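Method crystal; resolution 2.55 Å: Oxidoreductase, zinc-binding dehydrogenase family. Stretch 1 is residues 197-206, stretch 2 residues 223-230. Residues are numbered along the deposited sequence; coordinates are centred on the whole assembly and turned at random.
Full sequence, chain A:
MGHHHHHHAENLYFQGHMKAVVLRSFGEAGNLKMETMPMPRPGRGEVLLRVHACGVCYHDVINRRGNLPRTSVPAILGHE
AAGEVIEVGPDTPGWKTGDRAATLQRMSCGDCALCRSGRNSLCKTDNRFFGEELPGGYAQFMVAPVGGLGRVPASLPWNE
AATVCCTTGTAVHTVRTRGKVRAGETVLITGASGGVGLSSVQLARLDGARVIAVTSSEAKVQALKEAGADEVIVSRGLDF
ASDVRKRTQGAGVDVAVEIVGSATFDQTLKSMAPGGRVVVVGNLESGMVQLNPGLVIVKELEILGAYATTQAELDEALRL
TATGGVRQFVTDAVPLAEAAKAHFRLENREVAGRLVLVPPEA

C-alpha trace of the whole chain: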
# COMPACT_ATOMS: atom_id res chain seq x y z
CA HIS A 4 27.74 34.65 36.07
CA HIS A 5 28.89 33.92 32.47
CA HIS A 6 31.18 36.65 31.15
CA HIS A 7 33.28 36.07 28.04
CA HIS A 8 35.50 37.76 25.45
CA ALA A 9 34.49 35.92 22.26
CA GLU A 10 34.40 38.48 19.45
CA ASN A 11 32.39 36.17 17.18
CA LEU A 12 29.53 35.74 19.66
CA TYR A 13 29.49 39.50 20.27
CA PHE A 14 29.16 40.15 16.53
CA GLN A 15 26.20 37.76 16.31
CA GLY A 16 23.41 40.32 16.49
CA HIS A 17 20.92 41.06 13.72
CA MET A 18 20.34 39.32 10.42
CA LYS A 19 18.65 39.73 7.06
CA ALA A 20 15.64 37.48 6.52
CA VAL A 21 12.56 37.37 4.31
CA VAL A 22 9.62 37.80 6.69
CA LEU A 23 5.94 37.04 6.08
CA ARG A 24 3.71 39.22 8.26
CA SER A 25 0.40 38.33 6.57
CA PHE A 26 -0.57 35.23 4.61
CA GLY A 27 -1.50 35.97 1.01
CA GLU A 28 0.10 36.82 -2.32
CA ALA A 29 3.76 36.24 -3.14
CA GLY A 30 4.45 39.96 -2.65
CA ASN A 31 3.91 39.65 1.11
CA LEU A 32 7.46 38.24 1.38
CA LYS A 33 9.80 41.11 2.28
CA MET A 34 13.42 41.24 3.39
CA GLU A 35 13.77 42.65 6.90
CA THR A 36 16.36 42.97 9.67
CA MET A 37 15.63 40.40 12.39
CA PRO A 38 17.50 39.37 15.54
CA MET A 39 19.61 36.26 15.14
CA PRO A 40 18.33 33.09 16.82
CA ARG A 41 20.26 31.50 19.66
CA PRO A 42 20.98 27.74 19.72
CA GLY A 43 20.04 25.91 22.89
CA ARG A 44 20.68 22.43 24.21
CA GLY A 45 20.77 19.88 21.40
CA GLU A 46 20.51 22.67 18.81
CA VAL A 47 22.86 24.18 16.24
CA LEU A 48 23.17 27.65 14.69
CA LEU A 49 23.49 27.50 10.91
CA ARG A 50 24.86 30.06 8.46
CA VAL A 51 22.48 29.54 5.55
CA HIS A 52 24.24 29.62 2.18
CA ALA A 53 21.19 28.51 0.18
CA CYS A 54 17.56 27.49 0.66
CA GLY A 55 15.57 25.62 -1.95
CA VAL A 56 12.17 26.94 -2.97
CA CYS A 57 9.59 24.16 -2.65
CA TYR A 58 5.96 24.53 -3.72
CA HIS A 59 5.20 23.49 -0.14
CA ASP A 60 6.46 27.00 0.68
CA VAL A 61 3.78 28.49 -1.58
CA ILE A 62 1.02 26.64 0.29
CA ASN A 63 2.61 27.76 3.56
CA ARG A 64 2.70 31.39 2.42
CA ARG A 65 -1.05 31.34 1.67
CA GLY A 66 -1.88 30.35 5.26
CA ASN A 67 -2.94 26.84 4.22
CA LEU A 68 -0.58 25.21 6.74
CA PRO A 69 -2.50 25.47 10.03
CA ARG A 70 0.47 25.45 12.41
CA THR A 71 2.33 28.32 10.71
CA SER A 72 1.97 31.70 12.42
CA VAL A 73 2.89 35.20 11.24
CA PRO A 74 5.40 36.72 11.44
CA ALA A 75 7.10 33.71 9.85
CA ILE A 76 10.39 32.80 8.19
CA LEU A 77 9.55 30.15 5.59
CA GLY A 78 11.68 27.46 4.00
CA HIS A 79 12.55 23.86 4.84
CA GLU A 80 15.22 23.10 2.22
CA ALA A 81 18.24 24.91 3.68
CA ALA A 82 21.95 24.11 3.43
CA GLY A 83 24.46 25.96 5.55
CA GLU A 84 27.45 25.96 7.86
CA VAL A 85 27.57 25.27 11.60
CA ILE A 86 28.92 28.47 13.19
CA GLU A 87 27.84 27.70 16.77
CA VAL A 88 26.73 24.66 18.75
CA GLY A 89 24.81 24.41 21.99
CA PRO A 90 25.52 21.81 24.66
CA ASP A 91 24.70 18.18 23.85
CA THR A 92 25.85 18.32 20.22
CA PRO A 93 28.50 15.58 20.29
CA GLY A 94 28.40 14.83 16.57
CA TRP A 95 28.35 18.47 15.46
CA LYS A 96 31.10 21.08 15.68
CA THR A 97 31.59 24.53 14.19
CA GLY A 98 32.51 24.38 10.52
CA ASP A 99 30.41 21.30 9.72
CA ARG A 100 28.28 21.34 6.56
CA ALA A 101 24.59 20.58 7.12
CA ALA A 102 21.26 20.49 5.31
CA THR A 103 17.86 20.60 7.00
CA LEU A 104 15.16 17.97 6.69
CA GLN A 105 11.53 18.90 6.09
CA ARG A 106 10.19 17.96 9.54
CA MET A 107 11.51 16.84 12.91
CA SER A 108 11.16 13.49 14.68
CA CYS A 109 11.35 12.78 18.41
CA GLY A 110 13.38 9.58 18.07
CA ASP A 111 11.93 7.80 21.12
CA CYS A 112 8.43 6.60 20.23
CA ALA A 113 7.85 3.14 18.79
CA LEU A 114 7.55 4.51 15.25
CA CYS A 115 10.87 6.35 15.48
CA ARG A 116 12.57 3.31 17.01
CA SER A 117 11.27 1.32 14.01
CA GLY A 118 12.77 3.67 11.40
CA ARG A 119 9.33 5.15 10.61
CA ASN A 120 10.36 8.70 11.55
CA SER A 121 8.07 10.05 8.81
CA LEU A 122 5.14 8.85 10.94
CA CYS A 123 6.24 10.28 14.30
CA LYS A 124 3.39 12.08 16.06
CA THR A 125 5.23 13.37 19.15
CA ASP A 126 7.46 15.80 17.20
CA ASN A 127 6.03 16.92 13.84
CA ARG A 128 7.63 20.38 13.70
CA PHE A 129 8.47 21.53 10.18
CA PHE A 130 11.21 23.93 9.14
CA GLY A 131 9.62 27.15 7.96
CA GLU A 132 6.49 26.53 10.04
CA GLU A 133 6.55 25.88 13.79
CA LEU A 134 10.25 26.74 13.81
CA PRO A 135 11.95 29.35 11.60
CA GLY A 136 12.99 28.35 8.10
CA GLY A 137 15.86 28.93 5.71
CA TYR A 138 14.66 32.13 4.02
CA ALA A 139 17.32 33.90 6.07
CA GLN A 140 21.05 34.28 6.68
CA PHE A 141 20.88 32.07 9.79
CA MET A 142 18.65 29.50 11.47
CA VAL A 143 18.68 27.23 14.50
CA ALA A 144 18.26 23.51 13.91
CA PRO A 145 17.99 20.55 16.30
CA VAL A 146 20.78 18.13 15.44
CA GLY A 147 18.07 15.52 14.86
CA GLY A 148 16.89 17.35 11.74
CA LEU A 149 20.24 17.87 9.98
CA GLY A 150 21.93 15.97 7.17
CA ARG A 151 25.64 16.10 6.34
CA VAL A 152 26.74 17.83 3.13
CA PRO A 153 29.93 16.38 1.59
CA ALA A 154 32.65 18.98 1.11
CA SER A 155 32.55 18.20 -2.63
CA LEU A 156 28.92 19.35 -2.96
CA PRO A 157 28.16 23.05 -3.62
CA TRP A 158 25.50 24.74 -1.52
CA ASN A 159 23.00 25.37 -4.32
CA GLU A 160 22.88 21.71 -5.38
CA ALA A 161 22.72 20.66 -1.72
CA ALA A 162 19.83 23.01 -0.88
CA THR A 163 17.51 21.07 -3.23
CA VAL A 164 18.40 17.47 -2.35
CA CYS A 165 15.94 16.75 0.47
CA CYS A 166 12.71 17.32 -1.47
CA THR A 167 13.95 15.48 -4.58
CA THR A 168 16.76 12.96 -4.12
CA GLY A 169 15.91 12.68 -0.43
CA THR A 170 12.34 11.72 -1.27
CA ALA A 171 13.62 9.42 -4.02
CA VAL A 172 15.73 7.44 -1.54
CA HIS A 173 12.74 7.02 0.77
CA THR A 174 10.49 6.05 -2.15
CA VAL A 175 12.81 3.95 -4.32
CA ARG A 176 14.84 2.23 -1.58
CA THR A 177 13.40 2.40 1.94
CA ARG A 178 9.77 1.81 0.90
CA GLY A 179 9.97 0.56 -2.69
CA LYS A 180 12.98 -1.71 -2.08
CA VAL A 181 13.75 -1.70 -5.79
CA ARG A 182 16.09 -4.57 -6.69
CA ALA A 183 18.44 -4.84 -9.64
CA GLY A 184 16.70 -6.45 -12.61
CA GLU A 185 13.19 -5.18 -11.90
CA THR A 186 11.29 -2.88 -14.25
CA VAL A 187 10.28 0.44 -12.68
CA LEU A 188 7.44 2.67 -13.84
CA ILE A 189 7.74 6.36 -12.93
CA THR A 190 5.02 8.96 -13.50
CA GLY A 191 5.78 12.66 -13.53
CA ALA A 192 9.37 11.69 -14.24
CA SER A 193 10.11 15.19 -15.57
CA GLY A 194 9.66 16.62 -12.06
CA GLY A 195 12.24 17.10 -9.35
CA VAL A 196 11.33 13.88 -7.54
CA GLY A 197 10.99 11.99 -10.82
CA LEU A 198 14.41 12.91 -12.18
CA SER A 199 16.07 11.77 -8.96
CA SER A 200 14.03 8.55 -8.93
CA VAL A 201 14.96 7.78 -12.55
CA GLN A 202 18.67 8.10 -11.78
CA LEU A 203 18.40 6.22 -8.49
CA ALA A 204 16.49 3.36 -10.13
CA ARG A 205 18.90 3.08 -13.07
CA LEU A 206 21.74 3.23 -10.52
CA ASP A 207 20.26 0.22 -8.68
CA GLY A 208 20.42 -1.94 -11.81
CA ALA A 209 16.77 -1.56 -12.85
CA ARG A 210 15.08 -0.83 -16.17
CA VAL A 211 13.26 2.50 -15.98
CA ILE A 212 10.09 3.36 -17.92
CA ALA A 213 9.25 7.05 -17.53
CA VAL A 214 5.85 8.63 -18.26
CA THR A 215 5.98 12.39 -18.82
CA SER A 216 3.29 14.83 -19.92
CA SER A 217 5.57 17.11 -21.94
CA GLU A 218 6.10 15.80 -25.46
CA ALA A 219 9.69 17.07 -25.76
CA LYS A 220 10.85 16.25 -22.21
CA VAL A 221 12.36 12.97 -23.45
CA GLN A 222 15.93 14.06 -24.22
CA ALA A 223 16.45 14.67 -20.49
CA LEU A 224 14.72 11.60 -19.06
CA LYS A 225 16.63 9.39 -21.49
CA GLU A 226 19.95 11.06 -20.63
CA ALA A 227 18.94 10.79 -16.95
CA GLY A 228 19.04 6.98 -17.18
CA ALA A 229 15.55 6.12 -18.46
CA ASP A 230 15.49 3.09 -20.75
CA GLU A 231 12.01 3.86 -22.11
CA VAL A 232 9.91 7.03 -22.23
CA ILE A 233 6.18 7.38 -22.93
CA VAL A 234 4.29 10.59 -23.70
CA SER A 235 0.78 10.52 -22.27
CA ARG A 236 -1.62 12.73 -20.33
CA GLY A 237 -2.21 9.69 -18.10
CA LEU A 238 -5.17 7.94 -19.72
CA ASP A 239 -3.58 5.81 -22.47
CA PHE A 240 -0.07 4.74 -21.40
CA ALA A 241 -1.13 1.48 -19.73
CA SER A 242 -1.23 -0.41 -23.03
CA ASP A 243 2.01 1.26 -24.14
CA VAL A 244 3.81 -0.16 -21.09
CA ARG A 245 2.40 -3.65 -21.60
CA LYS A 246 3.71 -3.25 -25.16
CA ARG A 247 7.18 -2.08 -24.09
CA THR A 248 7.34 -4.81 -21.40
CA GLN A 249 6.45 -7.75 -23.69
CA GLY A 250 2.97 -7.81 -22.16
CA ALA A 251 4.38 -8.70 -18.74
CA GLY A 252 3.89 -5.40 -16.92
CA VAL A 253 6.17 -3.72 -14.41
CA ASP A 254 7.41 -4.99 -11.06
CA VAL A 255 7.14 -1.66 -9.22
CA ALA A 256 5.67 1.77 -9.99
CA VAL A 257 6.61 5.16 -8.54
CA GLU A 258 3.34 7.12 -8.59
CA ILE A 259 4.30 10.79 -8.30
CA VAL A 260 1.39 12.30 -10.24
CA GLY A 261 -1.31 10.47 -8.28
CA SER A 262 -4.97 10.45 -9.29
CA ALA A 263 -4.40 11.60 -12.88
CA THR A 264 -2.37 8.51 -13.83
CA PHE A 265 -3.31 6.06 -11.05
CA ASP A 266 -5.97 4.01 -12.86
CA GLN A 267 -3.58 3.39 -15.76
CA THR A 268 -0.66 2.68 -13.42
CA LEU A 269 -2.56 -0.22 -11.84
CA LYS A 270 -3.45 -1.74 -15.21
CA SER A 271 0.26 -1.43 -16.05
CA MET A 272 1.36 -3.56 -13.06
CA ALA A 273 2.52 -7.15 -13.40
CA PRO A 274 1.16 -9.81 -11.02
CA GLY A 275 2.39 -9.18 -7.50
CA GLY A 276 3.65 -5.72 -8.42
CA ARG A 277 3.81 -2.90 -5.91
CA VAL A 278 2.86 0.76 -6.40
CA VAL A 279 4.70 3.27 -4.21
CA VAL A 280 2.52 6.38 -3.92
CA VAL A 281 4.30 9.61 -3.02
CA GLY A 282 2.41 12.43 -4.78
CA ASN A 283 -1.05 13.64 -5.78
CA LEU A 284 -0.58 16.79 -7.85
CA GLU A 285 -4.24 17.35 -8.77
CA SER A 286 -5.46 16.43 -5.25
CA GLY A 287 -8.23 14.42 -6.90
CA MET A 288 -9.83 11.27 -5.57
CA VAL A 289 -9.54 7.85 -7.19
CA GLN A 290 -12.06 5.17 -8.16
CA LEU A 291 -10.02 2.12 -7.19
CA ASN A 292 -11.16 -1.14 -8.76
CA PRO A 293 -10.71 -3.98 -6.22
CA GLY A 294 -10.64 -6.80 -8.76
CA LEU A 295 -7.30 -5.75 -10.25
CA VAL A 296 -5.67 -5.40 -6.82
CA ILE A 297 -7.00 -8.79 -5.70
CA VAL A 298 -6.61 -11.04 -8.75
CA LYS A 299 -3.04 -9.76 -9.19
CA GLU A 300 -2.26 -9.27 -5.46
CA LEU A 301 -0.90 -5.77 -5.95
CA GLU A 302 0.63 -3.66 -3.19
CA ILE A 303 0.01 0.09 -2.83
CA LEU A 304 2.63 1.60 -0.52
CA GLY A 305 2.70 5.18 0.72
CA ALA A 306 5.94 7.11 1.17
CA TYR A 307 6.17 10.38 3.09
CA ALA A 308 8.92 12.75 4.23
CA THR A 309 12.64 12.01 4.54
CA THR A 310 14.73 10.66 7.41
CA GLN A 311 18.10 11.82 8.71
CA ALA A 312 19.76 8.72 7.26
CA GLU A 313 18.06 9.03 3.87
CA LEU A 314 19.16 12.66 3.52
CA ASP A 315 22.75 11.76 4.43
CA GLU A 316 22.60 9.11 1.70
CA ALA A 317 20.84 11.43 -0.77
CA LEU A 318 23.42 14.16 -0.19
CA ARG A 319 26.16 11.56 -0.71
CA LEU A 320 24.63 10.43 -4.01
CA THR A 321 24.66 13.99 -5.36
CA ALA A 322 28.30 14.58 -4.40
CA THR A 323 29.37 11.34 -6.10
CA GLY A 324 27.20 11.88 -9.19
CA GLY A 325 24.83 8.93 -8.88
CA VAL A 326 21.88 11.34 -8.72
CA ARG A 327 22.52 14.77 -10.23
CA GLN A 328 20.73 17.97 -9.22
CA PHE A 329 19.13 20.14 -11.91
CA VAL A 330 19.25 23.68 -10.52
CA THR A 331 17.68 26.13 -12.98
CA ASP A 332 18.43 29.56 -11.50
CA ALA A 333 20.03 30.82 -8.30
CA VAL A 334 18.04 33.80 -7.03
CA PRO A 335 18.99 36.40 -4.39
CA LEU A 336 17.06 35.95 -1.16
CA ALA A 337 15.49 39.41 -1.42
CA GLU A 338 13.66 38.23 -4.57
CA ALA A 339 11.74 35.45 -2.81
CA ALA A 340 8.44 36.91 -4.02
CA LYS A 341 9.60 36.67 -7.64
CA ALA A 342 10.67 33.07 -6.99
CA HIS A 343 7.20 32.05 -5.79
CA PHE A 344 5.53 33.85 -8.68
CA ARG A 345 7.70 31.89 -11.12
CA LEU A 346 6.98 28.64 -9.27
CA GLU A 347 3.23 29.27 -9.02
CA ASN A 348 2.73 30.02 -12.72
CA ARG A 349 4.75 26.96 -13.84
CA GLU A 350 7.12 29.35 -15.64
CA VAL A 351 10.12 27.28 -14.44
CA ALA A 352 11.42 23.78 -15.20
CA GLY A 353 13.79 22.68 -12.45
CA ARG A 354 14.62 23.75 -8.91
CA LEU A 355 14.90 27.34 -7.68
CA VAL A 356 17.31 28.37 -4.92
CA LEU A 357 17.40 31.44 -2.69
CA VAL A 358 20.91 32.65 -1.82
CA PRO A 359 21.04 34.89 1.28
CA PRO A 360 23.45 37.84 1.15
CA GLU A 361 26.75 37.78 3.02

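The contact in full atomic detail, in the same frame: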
# COMPACT_ATOMS: atom_id res chain seq x y z
N GLY A 197 10.88 12.98 -9.77
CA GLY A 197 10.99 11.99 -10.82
C GLY A 197 12.41 11.84 -11.33
O GLY A 197 12.94 10.73 -11.43
N LEU A 198 13.05 12.96 -11.66
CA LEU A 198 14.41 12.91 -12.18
C LEU A 198 15.34 12.18 -11.22
O LEU A 198 16.16 11.36 -11.65
CB LEU A 198 14.92 14.32 -12.46
CG LEU A 198 14.24 15.06 -13.62
CD1 LEU A 198 14.69 16.51 -13.66
CD2 LEU A 198 14.52 14.37 -14.94
N SER A 199 15.24 12.46 -9.93
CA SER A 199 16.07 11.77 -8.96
C SER A 199 15.73 10.28 -8.89
O SER A 199 16.62 9.43 -8.78
CB SER A 199 15.93 12.41 -7.58
OG SER A 199 16.50 13.71 -7.57
N SER A 200 14.43 9.96 -8.97
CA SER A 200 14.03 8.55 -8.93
C SER A 200 14.55 7.80 -10.15
O SER A 200 15.04 6.67 -10.02
CB SER A 200 12.50 8.45 -8.85
OG SER A 200 12.02 9.10 -7.68
N VAL A 201 14.44 8.40 -11.33
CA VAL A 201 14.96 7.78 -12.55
C VAL A 201 16.42 7.39 -12.36
O VAL A 201 16.81 6.23 -12.55
CB VAL A 201 14.78 8.71 -13.76
CG1 VAL A 201 15.53 8.18 -14.98
CG2 VAL A 201 13.30 8.88 -14.08
N GLN A 202 17.25 8.37 -11.99
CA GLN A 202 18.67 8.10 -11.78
C GLN A 202 18.87 7.02 -10.72
O GLN A 202 19.64 6.07 -10.92
CB GLN A 202 19.40 9.38 -11.38
CG GLN A 202 19.30 10.51 -12.39
CD GLN A 202 20.03 11.75 -11.92
OE1 GLN A 202 21.24 11.89 -12.11
NE2 GLN A 202 19.29 12.67 -11.30
N LEU A 203 18.19 7.16 -9.59
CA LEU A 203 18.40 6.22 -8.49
C LEU A 203 17.98 4.81 -8.89
O LEU A 203 18.63 3.83 -8.49
CB LEU A 203 17.62 6.69 -7.26
CG LEU A 203 17.89 5.96 -5.94
CD1 LEU A 203 19.37 6.01 -5.57
CD2 LEU A 203 17.04 6.56 -4.83
N ALA A 204 16.91 4.68 -9.67
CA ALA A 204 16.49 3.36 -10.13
C ALA A 204 17.51 2.78 -11.10
O ALA A 204 17.96 1.64 -10.94
CB ALA A 204 15.11 3.46 -10.79
N ARG A 205 17.89 3.55 -12.13
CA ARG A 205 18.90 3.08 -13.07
C ARG A 205 20.22 2.78 -12.36
O ARG A 205 20.97 1.90 -12.79
CB ARG A 205 19.12 4.12 -14.17
N LEU A 206 20.52 3.50 -11.27
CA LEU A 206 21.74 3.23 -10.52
C LEU A 206 21.66 1.90 -9.78
O LEU A 206 22.69 1.25 -9.57
CB LEU A 206 22.01 4.36 -9.53
CG LEU A 206 23.29 4.24 -8.69
CD1 LEU A 206 23.90 5.61 -8.44
CD2 LEU A 206 23.02 3.54 -7.36
N ALA A 223 15.89 14.62 -21.84
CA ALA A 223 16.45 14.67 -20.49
C ALA A 223 16.24 13.35 -19.76
O ALA A 223 17.19 12.78 -19.21
CB ALA A 223 15.82 15.82 -19.71
N LEU A 224 15.00 12.85 -19.75
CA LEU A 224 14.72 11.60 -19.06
C LEU A 224 15.58 10.46 -19.59
O LEU A 224 16.10 9.64 -18.82
CB LEU A 224 13.23 11.25 -19.19
CG LEU A 224 12.26 12.22 -18.52
CD1 LEU A 224 10.82 11.86 -18.86
CD2 LEU A 224 12.46 12.23 -17.01
N LYS A 225 15.76 10.40 -20.91
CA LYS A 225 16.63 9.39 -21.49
C LYS A 225 18.07 9.57 -21.00
O LYS A 225 18.70 8.62 -20.53
CB LYS A 225 16.57 9.45 -23.02
N GLU A 226 18.59 10.79 -21.11
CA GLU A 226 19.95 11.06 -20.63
C GLU A 226 20.05 10.84 -19.12
O GLU A 226 21.14 10.54 -18.62
CB GLU A 226 20.36 12.48 -20.99
N ALA A 227 18.95 10.98 -18.40
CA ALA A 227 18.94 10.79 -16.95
C ALA A 227 18.98 9.33 -16.54
O ALA A 227 19.01 9.05 -15.33
CB ALA A 227 17.71 11.47 -16.35
N GLY A 228 18.98 8.40 -17.49
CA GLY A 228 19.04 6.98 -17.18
C GLY A 228 17.76 6.21 -17.46
O GLY A 228 17.66 5.06 -17.03
N ALA A 229 16.79 6.81 -18.15
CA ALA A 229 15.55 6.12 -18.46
C ALA A 229 15.71 5.27 -19.71
O ALA A 229 16.12 5.78 -20.76
CB ALA A 229 14.41 7.13 -18.65
N ASP A 230 15.39 3.98 -19.60
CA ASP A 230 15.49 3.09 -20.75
C ASP A 230 14.35 3.29 -21.74
O ASP A 230 14.56 3.14 -22.95
CB ASP A 230 15.51 1.63 -20.28
CG ASP A 230 15.56 0.65 -21.44
OD1 ASP A 230 16.29 0.92 -22.42
OD2 ASP A 230 14.87 -0.39 -21.38

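The most unusual feature of this contact is a glycine, Gly228, with positive phi. It is the first residue past the end of the second helix to leave helical geometry, with phi/psi of 110°/11°, and it brings its bare backbone against the side of the other helix. Its CA is 5.5 Å from the CA of Gln202, the shorter of the two register pairs; the other sets the CA of Val201 6.2 Å from the CA of Ala229. Two constraints meet at this position. At these backbone angles a CB would be jammed against the carbonyl oxygen of the preceding residue, and an ideally placed one would point toward the first stretch and lie only 3.1 Å from Arg205 CB.

The turn itself is a Schellman motif, supported by bonds back into the last helical turn: Ala229 N donates to Leu224 O at 3.0 Å and Gly228 N to Lys225 O at 3.1 Å. Just before them, Ala227 N reaches Ala223 O at 2.6 Å, with a weak second bond to Leu224 O at 3.2 Å. The partner, residues 197-206, is helical throughout, and its i to i+4 ladder includes Val201 N to Gly197 O at 2.8 Å and Arg205 N to Val201 O at 2.9 Å. Each backbone thus satisfies much of its polar demand internally. No hydrogen bond crosses between the stretches among the modelled atoms, so the evidence points to packing as the basis of the contact, which buries 315 Å² summed over both sides.

Val201 is the hub. Its CA-to-CB bond points toward the second stretch, and with chi1 at 170° (t) Val201 CG1 sits in the turn, 4.2 Å from Ala227 CB and 4.0 Å from Ala229 CB. Val201 CG1 also lies 3.6 Å from Ala227 O and 3.7 Å from Ala229 N, so it packs on the turn's backbone as well as on its small side chains. Ala227, pointing toward the helix, has 62 Å² covered, equal to Val201 itself.

One turn earlier, Leu198 and Leu224 extend the apolar surface. Both CA-to-CB bonds run sideways, but both side chains adopt the m, t rotamer and their ends come nearer, bringing Leu198 CD2 to 3.6 Å from Leu224 CD2. This is van der Waals contact between branched aliphatic tips.

Gln202 contributes its aliphatic portion: Gln202 CG lies 3.3 Å from Ala227 O, a close carbon-to-oxygen approach. Its polar end is engaged otherwise, with Gln202 NE2 making a weak bond to Leu198 O at 3.4 Å within its own helix and both amide atoms bonded elsewhere in the structure.

Arg205 closes the other end, its CB pointing toward the second stretch and Arg205 CB lying 3.3 Å from Gly228 O. Its side chain is not modelled beyond CB, so the coordinates leave any role of the guanidinium open. Leu203, on the same helix, points away and makes no contact; the residues of this helix that touch the second stretch are Leu198, Val201, Gln202 and Arg205.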